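CsoZ (Staphylococcus aureus, PDB 6FF1) is probably a metallochaperone that binds copper and takes part in copper homeostasis. Local coordinates at residues 3-9 with 41-47. Numbering follows the deposited sequence.
Sequences HQNTIYT and GQVTVSY
Y47 reaches across from strand 42-47 to N5 on strand 3-9, and its OH donates to N5 OD1 at 2.7 Å. The oxygen lies at the ring edge, but the hydroxyl approaches from 45° above the amide plane. Y47 CG sits between its backbone N and carbonyl carbon (chi1 61°), which swings the ring over to the neighbouring strand. There CB of the exposed H3 packs on one ring face, a CH-pi contact 3.8 Å from the centroid. On this same side of the sheet, I7 CD1 meets V45 CG2 at 4.1 Å. L53 and I56 of helix 53-62 pack on N5, I7 and Y47, the tight part. H3-Y47, N5-V45 and I7-V43 are antiparallel hydrogen-bonded pairs. At the far end T9 CG2 touches V43 CG2 at 3.6 Å. G41 O takes two bonds from T9: OG1 comes in plane onto a lone pair at 2.7 Å, the backbone N from above the plane. The other face is looser: Q4 and Y8 are exposed, T6, Q42 and T44 partly so, though S46 is buried. A water joins Q4 OE1 to S46 OG, and Q42 lies alongside the Y8 ring. The strands are the central pair of the four-stranded sheet in the ferredoxin-like βαββαβ fold of heavy-metal-associated domains.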
ATOM      1  N   HIS A   3      -0.912 -11.799   6.793  1.00 15.38           N
ATOM      2  CA  HIS A   3      -2.182 -11.332   6.227  1.00 15.98           C
ATOM      3  C   HIS A   3      -1.945 -10.865   4.813  1.00 14.96           C
ATOM      4  O   HIS A   3      -0.851 -10.398   4.469  1.00 16.61           O
ATOM      5  CB  HIS A   3      -2.696 -10.183   7.045  1.00 18.40           C
ATOM      6  CG  HIS A   3      -2.923 -10.557   8.453  1.00 21.91           C
ATOM      7  ND1 HIS A   3      -2.210 -10.036   9.501  1.00 26.67           N
ATOM      8  CD2 HIS A   3      -3.762 -11.490   8.974  1.00 23.11           C
ATOM      9  CE1 HIS A   3      -2.680 -10.559  10.634  1.00 24.27           C
ATOM     10  NE2 HIS A   3      -3.568 -11.491  10.327  1.00 29.67           N
ATOM     11  N   GLN A   4      -2.950 -11.020   3.961  1.00 16.35           N
ATOM     12  CA  GLN A   4      -2.908 -10.480   2.644  1.00 16.82           C
ATOM     13  C   GLN A   4      -4.145  -9.644   2.474  1.00 15.23           C
ATOM     14  O   GLN A   4      -5.255 -10.069   2.792  1.00 19.42           O
ATOM     15  CB  GLN A   4      -2.837 -11.567   1.582  1.00 23.37           C
ATOM     16  CG  GLN A   4      -2.612 -10.960   0.186  1.00 32.06           C
ATOM     17  CD  GLN A   4      -2.108 -11.900  -0.883  1.00 49.08           C
ATOM     18  OE1 GLN A   4      -1.520 -11.438  -1.877  1.00 65.44           O
ATOM     19  NE2 GLN A   4      -2.310 -13.215  -0.693  1.00 62.12           N
ATOM     20  N   ASN A   5      -3.970  -8.457   1.932  1.00 14.25           N
ATOM     21  CA  ASN A   5      -5.091  -7.568   1.602  1.00 14.75           C
ATOM     22  C   ASN A   5      -4.886  -6.932   0.254  1.00 13.90           C
ATOM     23  O   ASN A   5      -3.738  -6.656  -0.173  1.00 14.61           O
ATOM     24  CB  ASN A   5      -5.200  -6.413   2.581  1.00 17.21           C
ATOM     25  CG  ASN A   5      -5.803  -6.744   3.873  1.00 18.42           C
ATOM     26  OD1 ASN A   5      -5.208  -7.389   4.716  1.00 20.24           O
ATOM     27  ND2 ASN A   5      -7.037  -6.260   4.068  1.00 20.34           N
ATOM     28  N   THR A   6      -6.005  -6.671  -0.393  1.00 12.95           N
ATOM     29  CA  THR A   6      -6.066  -5.757  -1.535  1.00 12.95           C
ATOM     30  C   THR A   6      -6.689  -4.487  -1.044  1.00 12.62           C
ATOM     31  O   THR A   6      -7.779  -4.507  -0.489  1.00 15.11           O
ATOM     32  CB  THR A   6      -6.837  -6.367  -2.679  1.00 15.27           C
ATOM     33  OG1 THR A   6      -6.244  -7.613  -3.042  1.00 20.31           O
ATOM     34  CG2 THR A   6      -6.872  -5.400  -3.864  1.00 17.51           C
ATOM     35  N   ILE A   7      -5.975  -3.403  -1.188  1.00 12.11           N
ATOM     36  CA  ILE A   7      -6.399  -2.079  -0.790  1.00 11.64           C
ATOM     37  C   ILE A   7      -6.756  -1.315  -2.044  1.00 11.58           C
ATOM     38  O   ILE A   7      -5.922  -1.251  -2.983  1.00 13.21           O
ATOM     39  CB  ILE A   7      -5.328  -1.353   0.010  1.00 12.80           C
ATOM     40  CG1 ILE A   7      -4.882  -2.185   1.207  1.00 14.35           C
ATOM     41  CG2 ILE A   7      -5.806   0.017   0.380  1.00 12.66           C
ATOM     42  CD1 ILE A   7      -3.630  -1.677   1.891  1.00 14.10           C
ATOM     43  N   TYR A   8      -7.948  -0.755  -2.089  1.00 11.15           N
ATOM     44  CA  TYR A   8      -8.448  -0.108  -3.293  1.00 11.80           C
ATOM     45  C   TYR A   8      -8.261   1.376  -3.177  1.00 11.63           C
ATOM     46  O   TYR A   8      -8.945   2.063  -2.441  1.00 12.84           O
ATOM     47  CB  TYR A   8      -9.910  -0.466  -3.510  1.00 12.11           C
ATOM     48  CG  TYR A   8     -10.103  -1.919  -3.809  1.00 12.64           C
ATOM     49  CD1 TYR A   8     -10.139  -2.866  -2.770  1.00 14.45           C
ATOM     50  CD2 TYR A   8     -10.209  -2.370  -5.121  1.00 13.41           C
ATOM     51  CE1 TYR A   8     -10.296  -4.211  -3.054  1.00 17.31           C
ATOM     52  CE2 TYR A   8     -10.404  -3.720  -5.366  1.00 16.14           C
ATOM     53  CZ  TYR A   8     -10.435  -4.619  -4.333  1.00 16.90           C
ATOM     54  OH  TYR A   8     -10.624  -5.972  -4.598  1.00 23.34           O
ATOM     55  N   THR A   9      -7.221   1.859  -3.831  1.00 13.53           N
ATOM     56  CA  THR A   9      -6.841   3.269  -3.730  1.00 13.07           C
ATOM     57  C   THR A   9      -7.406   4.074  -4.873  1.00 12.90           C
ATOM     58  O   THR A   9      -7.811   3.522  -5.906  1.00 14.44           O
ATOM     59  CB  THR A   9      -5.346   3.491  -3.676  1.00 13.14           C
ATOM     60  OG1 THR A   9      -4.772   3.308  -4.961  1.00 12.96           O
ATOM     61  CG2 THR A   9      -4.693   2.580  -2.664  1.00 14.33           C
ATOM     62  N   GLY A  41      -5.627   0.975  -9.384  1.00 12.44           N
ATOM     63  CA  GLY A  41      -5.399   1.482  -8.063  1.00 12.80           C
ATOM     64  C   GLY A  41      -5.282   0.435  -6.983  1.00 11.69           C
ATOM     65  O   GLY A  41      -5.171   0.796  -5.785  1.00 13.24           O
ATOM     66  N   GLN A  42      -5.245  -0.816  -7.295  1.00 11.23           N
ATOM     67  CA  GLN A  42      -5.185  -1.851  -6.294  1.00 11.75           C
ATOM     68  C   GLN A  42      -3.788  -2.019  -5.789  1.00 11.98           C
ATOM     69  O   GLN A  42      -2.849  -2.224  -6.560  1.00 13.43           O
ATOM     70  CB  GLN A  42      -5.680  -3.167  -6.871  1.00 14.72           C
ATOM     71  CG  GLN A  42      -7.187  -3.081  -7.147  1.00 19.12           C
ATOM     72  CD  GLN A  42      -7.695  -4.334  -7.818  1.00 23.33           C
ATOM     73  OE1 GLN A  42      -7.113  -5.387  -7.649  1.00 27.78           O
ATOM     74  NE2 GLN A  42      -8.797  -4.212  -8.544  1.00 27.40           N
ATOM     75  N   VAL A  43      -3.685  -2.016  -4.458  1.00 12.54           N
ATOM     76  CA  VAL A  43      -2.441  -2.235  -3.760  1.00 12.71           C
ATOM     77  C   VAL A  43      -2.573  -3.536  -3.054  1.00 13.04           C
ATOM     78  O   VAL A  43      -3.421  -3.688  -2.152  1.00 15.92           O
ATOM     79  CB  VAL A  43      -2.168  -1.085  -2.774  1.00 14.50           C
ATOM     80  CG1 VAL A  43      -0.946  -1.369  -1.923  1.00 16.38           C
ATOM     81  CG2 VAL A  43      -2.060   0.231  -3.492  1.00 16.57           C
ATOM     82  N   THR A  44      -1.829  -4.540  -3.458  1.00 12.76           N
ATOM     83  CA  THR A  44      -1.857  -5.838  -2.784  0.50 13.33           C
ATOM     84  C   THR A  44      -0.667  -5.955  -1.898  1.00 12.86           C
ATOM     85  O   THR A  44       0.464  -5.679  -2.327  1.00 14.69           O
ATOM     86  CB  THR A  44      -1.871  -7.054  -3.732  0.50 15.94           C
ATOM     87  OG1 THR A  44      -0.753  -7.004  -4.621  0.50 21.61           O
ATOM     88  CG2 THR A  44      -3.164  -7.071  -4.536  0.50 16.96           C
ATOM     89  N   VAL A  45      -0.892  -6.379  -0.664  1.00 12.85           N
ATOM     90  CA  VAL A  45       0.133  -6.364   0.350  1.00 12.37           C
ATOM     91  C   VAL A  45       0.037  -7.645   1.151  1.00 12.38           C
ATOM     92  O   VAL A  45      -1.037  -8.059   1.520  1.00 14.38           O
ATOM     93  CB  VAL A  45      -0.012  -5.140   1.227  1.00 14.76           C
ATOM     94  CG1 VAL A  45       0.248  -3.830   0.598  1.00 22.92           C
ATOM     95  CG2 VAL A  45      -1.331  -5.043   1.891  1.00 16.50           C
ATOM     96  N   SER A  46       1.194  -8.220   1.480  1.00 12.71           N
ATOM     97  CA  SER A  46       1.326  -9.309   2.430  1.00 12.83           C
ATOM     98  C   SER A  46       2.151  -8.815   3.592  1.00 12.07           C
ATOM     99  O   SER A  46       3.213  -8.195   3.417  1.00 13.45           O
ATOM    100  CB  SER A  46       2.022 -10.508   1.806  1.00 17.07           C
ATOM    101  OG  SER A  46       1.266 -10.974   0.744  1.00 22.99           O
ATOM    102  N   TYR A  47       1.621  -9.006   4.805  1.00 12.34           N
ATOM    103  CA  TYR A  47       2.233  -8.357   5.938  1.00 13.80           C
ATOM    104  C   TYR A  47       1.898  -9.095   7.237  1.00 13.44           C
ATOM    105  O   TYR A  47       0.958  -9.860   7.318  1.00 16.37           O
ATOM    106  CB  TYR A  47       1.715  -6.914   6.076  1.00 13.22           C
ATOM    107  CG  TYR A  47       0.237  -6.807   6.302  1.00 12.87           C
ATOM    108  CD1 TYR A  47      -0.616  -6.804   5.252  1.00 14.11           C
ATOM    109  CD2 TYR A  47      -0.316  -6.786   7.572  1.00 14.25           C
ATOM    110  CE1 TYR A  47      -2.000  -6.817   5.428  1.00 15.26           C
ATOM    111  CE2 TYR A  47      -1.662  -6.770   7.746  1.00 15.17           C
ATOM    112  CZ  TYR A  47      -2.506  -6.759   6.681  1.00 15.28           C
ATOM    113  OH  TYR A  47      -3.878  -6.741   6.918  1.00 17.55           O
TER
HETATM  114  O   HOH W   1       0.888 -10.066  -1.703  1.00 32.83           O